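Side-chain contacts in putative epoxide hydrolase protein (Klebsiella pneumoniae subsp. pneumoniae, PDB 5BOV), which probably hydrolyses epoxides or ester substrates as a member of the alpha/beta-hydrolase family, its natural substrate being unconfirmed: residues A[87-92]-A[116-121]; A[64-69]-A[109-114]. All blocks are in the same frame, centred on the assembly; numbering follows the deposited sequence.

In the fold
The centres of the two contacts lie about 10 Å apart, and helix 111-122 serves both: its first turn faces 64-69 in contact 2, and its later turns meet helix 85-98 in contact 1. Along the chain the segments alternate, 64-69, 87-92, 109-114, then 116-121, so strand 59-74, helix 85-98, strand 104-108 and helix 111-122 follow one another through the alpha/beta-hydrolase core. The contacts also touch directly. D91 OD2 forms a salt bridge with R67 NE at 2.8 Å, and M88 CE packs on W111 CZ3 at 3.5 Å. The helix pair is thereby joined to the walls of the probable active site.

Contact 1 of 2, residues A[87-92]-A[116-121]; sequences AMAADI and ADIVAA
A89 on helix 85-98 packs against I118 and V119 of helix 111-122, in a small, wholly apolar helix-helix contact buried within the alpha/beta-hydrolase core. The axes of the two short segments cross at -70° and come within 8.7 Å. A89 and V119 have the nearest CA atoms, 5.6 Å apart; with just a methyl group on A89, the helices can come close at this point.

That methyl does most of the touching. A89 CB points straight at I118 CG2 and meets it from the side, across the CB-CG2 bond, at only 3.3 Å, tighter than normal van der Waals contact for two carbons. The isoleucine torsion explains the approach: chi1 is -67°, which sets CG2 anti to the backbone N and lays the CB-CG2 bond broadside to A89 CB, while CG1 leads away from it. Beside that methyl, I118 CB lies 3.8 Å from A89 CB.

V119, the next residue along helix 111-122, meets the same alanine. Its CG2 is placed anti to the carbonyl carbon by a chi1 of -178° and sits 3.9 Å from A89 CB, also resting against A89 O. The same methyl reaches toward the next turn of helix 85-98, where I92 CB marks a looser contact at 4.5 Å. One V119 methyl therefore bridges two successive turns, and no hydrogen bond crosses between the segments.

Around this apolar join the two helices turn their other sides to different parts of the fold. I92 also packs on T115 and on P64 of strand 59-74, and A87 and A90 rest against Y230. From helix 111-122, V119 and A120 meet V127 while A116 and D117 meet L130, seating the helix on strand 127-133; D117 additionally hydrogen-bonds S132 OG and L137 N.

Contact 2 of 2, residues A[64-69]-A[109-114]; sequences PYLRGY and FDWGAR
Y69 and L66 pack against W111, the first helical residue after a strand-to-helix turn that fits the nucleophile elbow of alpha/beta hydrolases. In that turn D110, probably the nucleophile, has a strained backbone conformation with positive phi, and its OD2 accepts a weak bond from W111 N at 2.9 Å. OD2 also accepts W40 N.

Across the contact, W111 holds CG anti to its carbonyl carbon (chi1 -67°), which turns the indole toward Y69. The tyrosine has the same kind of first torsion, chi1 -56°, and sends its hydroxyl over one face of that ring. Y69 CE1 comes within 3.7 Å of W111 CZ3, which lies at the tyrosine's edge and near its plane. The rings are set steeply, 84° between planes, yet the pairing is oblique and not a stack. On the indole's opposite face lies R114 NH2, displaced toward the rim, 4.0 Å above the plane. L66 CD1 touches W111 CB at 4.2 Å.

Outside the segments, W40 stacks on W111, Y217 OH bonds W111 NE1, and H38 meets Y69 edge-to-face. Y69 OH is buried with no hydrogen-bonding partner in the model, and its closest indole atom is W111 CZ3, 3.3 Å away.

Contact 1 of 2, residues A[87-92]-A[116-121]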
loop_
_atom_site.group_PDB
_atom_site.type_symbol
_atom_site.label_atom_id
_atom_site.label_comp_id
_atom_site.label_asym_id
_atom_site.label_seq_id
_atom_site.Cartn_x
_atom_site.Cartn_y
_atom_site.Cartn_z
ATOM N N ALA A 87 11.564 -2.919 -2.795
ATOM C CA ALA A 87 11.452 -4.346 -2.474
ATOM C C ALA A 87 9.997 -4.786 -2.594
ATOM O O ALA A 87 9.710 -5.848 -3.161
ATOM C CB ALA A 87 12.039 -4.651 -1.105
HETATM N N MSE A 88 9.061 -3.962 -2.123
HETATM C CA MSE A 88 7.667 -4.284 -2.222
HETATM C C MSE A 88 7.183 -4.215 -3.645
HETATM O O MSE A 88 6.363 -5.050 -4.046
HETATM C CB MSE A 88 6.822 -3.374 -1.324
HETATM C CG MSE A 88 7.287 -3.561 0.133
HETATM SE SE MSE A 88 6.146 -2.489 1.295
HETATM C CE MSE A 88 7.415 -2.361 2.814
ATOM N N ALA A 89 7.653 -3.235 -4.428
ATOM C CA ALA A 89 7.319 -3.178 -5.838
ATOM C C ALA A 89 7.800 -4.441 -6.568
ATOM O O ALA A 89 7.043 -5.063 -7.345
ATOM C CB ALA A 89 7.902 -1.925 -6.461
ATOM N N ALA A 90 9.041 -4.852 -6.281
ATOM C CA ALA A 90 9.569 -6.085 -6.883
ATOM C C ALA A 90 8.709 -7.289 -6.523
ATOM O O ALA A 90 8.453 -8.141 -7.393
ATOM C CB ALA A 90 11.007 -6.307 -6.453
ATOM N N ASP A 91 8.208 -7.348 -5.260
ATOM C CA ASP A 91 7.370 -8.438 -4.804
ATOM C C ASP A 91 6.094 -8.526 -5.723
ATOM O O ASP A 91 5.638 -9.614 -6.115
ATOM C CB ASP A 91 6.844 -8.242 -3.398
ATOM C CG ASP A 91 7.907 -8.275 -2.295
ATOM O OD1 ASP A 91 8.950 -8.987 -2.497
ATOM O OD2 ASP A 91 7.621 -7.680 -1.237
ATOM N N ILE A 92 5.521 -7.376 -6.028
ATOM C CA ILE A 92 4.315 -7.357 -6.832
ATOM C C ILE A 92 4.544 -7.798 -8.255
ATOM O O ILE A 92 3.729 -8.509 -8.874
ATOM C CB ILE A 92 3.549 -5.983 -6.718
ATOM C CG1 ILE A 92 3.143 -5.727 -5.267
ATOM C CG2 ILE A 92 2.360 -5.926 -7.667
ATOM C CD1 ILE A 92 2.458 -6.875 -4.514
ATOM N N ALA A 116 2.338 0.663 -5.755
ATOM C CA ALA A 116 1.742 0.735 -7.087
ATOM C C ALA A 116 2.357 1.847 -7.937
ATOM O O ALA A 116 2.572 1.648 -9.128
ATOM C CB ALA A 116 0.233 1.006 -6.956
ATOM N N ASP A 117 2.653 3.002 -7.316
ATOM C CA ASP A 117 3.298 4.098 -7.941
ATOM C C ASP A 117 4.665 3.602 -8.559
ATOM O O ASP A 117 4.989 3.949 -9.707
ATOM C CB ASP A 117 3.589 5.245 -7.032
ATOM C CG ASP A 117 2.355 5.989 -6.559
ATOM O OD1 ASP A 117 1.225 5.713 -7.028
ATOM O OD2 ASP A 117 2.558 6.758 -5.607
ATOM N N ILE A 118 5.449 2.889 -7.752
ATOM C CA ILE A 118 6.730 2.410 -8.192
ATOM C C ILE A 118 6.574 1.427 -9.364
ATOM O O ILE A 118 7.357 1.539 -10.347
ATOM C CB ILE A 118 7.528 1.781 -7.038
ATOM C CG1 ILE A 118 7.899 2.841 -6.055
ATOM C CG2 ILE A 118 8.816 1.055 -7.569
ATOM C CD1 ILE A 118 8.393 2.299 -4.716
ATOM N N VAL A 119 5.648 0.488 -9.285
ATOM C CA VAL A 119 5.447 -0.429 -10.393
ATOM C C VAL A 119 5.115 0.346 -11.658
ATOM O O VAL A 119 5.671 0.081 -12.739
ATOM C CB VAL A 119 4.396 -1.504 -10.113
ATOM C CG1 VAL A 119 4.272 -2.437 -11.241
ATOM C CG2 VAL A 119 4.829 -2.274 -8.895
ATOM N N ALA A 120 4.233 1.355 -11.551
ATOM C CA ALA A 120 3.867 2.120 -12.686
ATOM C C ALA A 120 5.009 2.940 -13.252
ATOM O O ALA A 120 5.083 3.149 -14.462
ATOM C CB ALA A 120 2.670 3.016 -12.318
ATOM N N ALA A 121 5.867 3.474 -12.391
ATOM C CA ALA A 121 6.978 4.285 -12.867
ATOM C C ALA A 121 8.099 3.454 -13.492
ATOM O O ALA A 121 8.739 3.866 -14.515
ATOM C CB ALA A 121 7.499 5.104 -11.688
#

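Contact 2 of 2, residues A[64-69]-A[109-114]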
loop_
_atom_site.group_PDB
_atom_site.type_symbol
_atom_site.label_atom_id
_atom_site.label_comp_id
_atom_site.label_asym_id
_atom_site.label_seq_id
_atom_site.Cartn_x
_atom_site.Cartn_y
_atom_site.Cartn_z
ATOM N N PRO A 64 -3.195 -9.109 -2.315
ATOM C CA PRO A 64 -2.173 -9.745 -1.562
ATOM C C PRO A 64 -1.844 -9.116 -0.258
ATOM O O PRO A 64 -1.935 -7.892 -0.124
ATOM C CB PRO A 64 -0.957 -9.629 -2.501
ATOM C CG PRO A 64 -1.156 -8.292 -3.175
ATOM C CD PRO A 64 -2.635 -8.147 -3.310
ATOM N N TYR A 65 -1.419 -9.937 0.694
ATOM C CA TYR A 65 -0.748 -9.398 1.880
ATOM C C TYR A 65 0.644 -8.953 1.467
ATOM O O TYR A 65 1.417 -9.713 0.832
ATOM C CB TYR A 65 -0.605 -10.430 2.981
ATOM C CG TYR A 65 -1.846 -10.874 3.691
ATOM C CD1 TYR A 65 -2.509 -10.015 4.556
ATOM C CD2 TYR A 65 -2.358 -12.165 3.525
ATOM C CE1 TYR A 65 -3.593 -10.447 5.319
ATOM C CE2 TYR A 65 -3.490 -12.591 4.211
ATOM C CZ TYR A 65 -4.088 -11.743 5.133
ATOM O OH TYR A 65 -5.189 -12.138 5.830
ATOM N N LEU A 66 1.031 -7.733 1.812
ATOM C CA LEU A 66 2.405 -7.291 1.626
ATOM C C LEU A 66 3.390 -8.096 2.567
ATOM O O LEU A 66 2.965 -8.678 3.532
ATOM C CB LEU A 66 2.530 -5.806 1.906
ATOM C CG LEU A 66 1.715 -4.865 0.979
ATOM C CD1 LEU A 66 1.993 -3.441 1.446
ATOM C CD2 LEU A 66 2.087 -5.035 -0.465
ATOM N N ARG A 67 4.680 -8.064 2.222
ATOM C CA ARG A 67 5.684 -8.593 3.121
ATOM C C ARG A 67 5.479 -7.985 4.545
ATOM O O ARG A 67 5.185 -6.784 4.675
ATOM C CB ARG A 67 7.082 -8.337 2.569
ATOM C CG ARG A 67 7.464 -6.863 2.342
ATOM C CD ARG A 67 8.974 -6.689 2.082
ATOM N NE ARG A 67 9.368 -7.417 0.904
ATOM C CZ ARG A 67 10.598 -7.894 0.648
ATOM N NH1 ARG A 67 11.627 -7.612 1.475
ATOM N NH2 ARG A 67 10.817 -8.608 -0.411
ATOM N N GLY A 68 5.520 -8.833 5.549
ATOM C CA GLY A 68 5.260 -8.432 6.920
ATOM C C GLY A 68 3.807 -8.509 7.385
ATOM O O GLY A 68 3.497 -8.043 8.466
ATOM N N TYR A 69 2.912 -9.076 6.580
ATOM C CA TYR A 69 1.508 -9.153 6.926
ATOM C C TYR A 69 0.887 -10.512 6.613
ATOM O O TYR A 69 1.199 -11.168 5.603
ATOM C CB TYR A 69 0.676 -8.114 6.181
ATOM C CG TYR A 69 1.105 -6.702 6.352
ATOM C CD1 TYR A 69 2.220 -6.204 5.674
ATOM C CD2 TYR A 69 0.354 -5.839 7.128
ATOM C CE1 TYR A 69 2.565 -4.866 5.815
ATOM C CE2 TYR A 69 0.693 -4.507 7.283
ATOM C CZ TYR A 69 1.738 -4.016 6.569
ATOM O OH TYR A 69 2.080 -2.658 6.730
ATOM N N PHE A 109 -3.352 2.400 -1.271
ATOM C CA PHE A 109 -3.200 3.529 -0.340
ATOM C C PHE A 109 -1.991 3.279 0.566
ATOM O O PHE A 109 -1.607 2.157 0.797
ATOM C CB PHE A 109 -4.513 3.806 0.484
ATOM C CG PHE A 109 -4.822 2.708 1.496
ATOM C CD1 PHE A 109 -5.353 1.468 1.062
ATOM C CD2 PHE A 109 -4.529 2.871 2.849
ATOM C CE1 PHE A 109 -5.599 0.478 1.997
ATOM C CE2 PHE A 109 -4.811 1.878 3.804
ATOM C CZ PHE A 109 -5.355 0.684 3.362
ATOM N N ASP A 110 -1.372 4.375 1.034
ATOM C CA ASP A 110 -0.238 4.347 1.936
ATOM C C ASP A 110 0.863 3.473 1.333
ATOM O O ASP A 110 1.179 3.693 0.154
ATOM C CB ASP A 110 -0.714 3.969 3.377
ATOM C CG ASP A 110 0.370 4.023 4.344
ATOM O OD1 ASP A 110 0.935 5.166 4.618
ATOM O OD2 ASP A 110 0.862 3.007 4.807
ATOM N N TRP A 111 1.440 2.497 2.023
ATOM C CA TRP A 111 2.513 1.678 1.398
ATOM C C TRP A 111 2.043 1.084 0.067
ATOM O O TRP A 111 2.842 0.888 -0.836
ATOM C CB TRP A 111 2.913 0.523 2.270
ATOM C CG TRP A 111 3.606 0.841 3.576
ATOM C CD1 TRP A 111 3.753 2.023 4.178
ATOM C CD2 TRP A 111 4.224 -0.129 4.430
ATOM N NE1 TRP A 111 4.413 1.861 5.412
ATOM C CE2 TRP A 111 4.725 0.558 5.568
ATOM C CE3 TRP A 111 4.370 -1.509 4.369
ATOM C CZ2 TRP A 111 5.363 -0.123 6.636
ATOM C CZ3 TRP A 111 5.059 -2.171 5.389
ATOM C CH2 TRP A 111 5.514 -1.479 6.506
ATOM N N GLY A 112 0.764 0.704 -0.024
ATOM C CA GLY A 112 0.279 0.145 -1.233
ATOM C C GLY A 112 0.228 1.112 -2.426
ATOM O O GLY A 112 0.411 0.713 -3.564
ATOM N N ALA A 113 -0.064 2.368 -2.143
ATOM C CA ALA A 113 -0.026 3.413 -3.155
ATOM C C ALA A 113 1.399 3.638 -3.604
ATOM O O ALA A 113 1.696 3.753 -4.790
ATOM C CB ALA A 113 -0.631 4.719 -2.707
ATOM N N ARG A 114 2.331 3.769 -2.633
ATOM C CA ARG A 114 3.746 3.886 -2.970
ATOM C C ARG A 114 4.224 2.739 -3.826
ATOM O O ARG A 114 4.853 2.933 -4.865
ATOM C CB ARG A 114 4.548 3.951 -1.716
ATOM C CG ARG A 114 6.007 4.145 -1.917
ATOM C CD ARG A 114 6.762 4.032 -0.589
ATOM N NE ARG A 114 6.748 2.658 -0.135
ATOM C CZ ARG A 114 6.957 2.243 1.101
ATOM N NH1 ARG A 114 7.155 3.091 2.093
ATOM N NH2 ARG A 114 7.005 0.920 1.339
#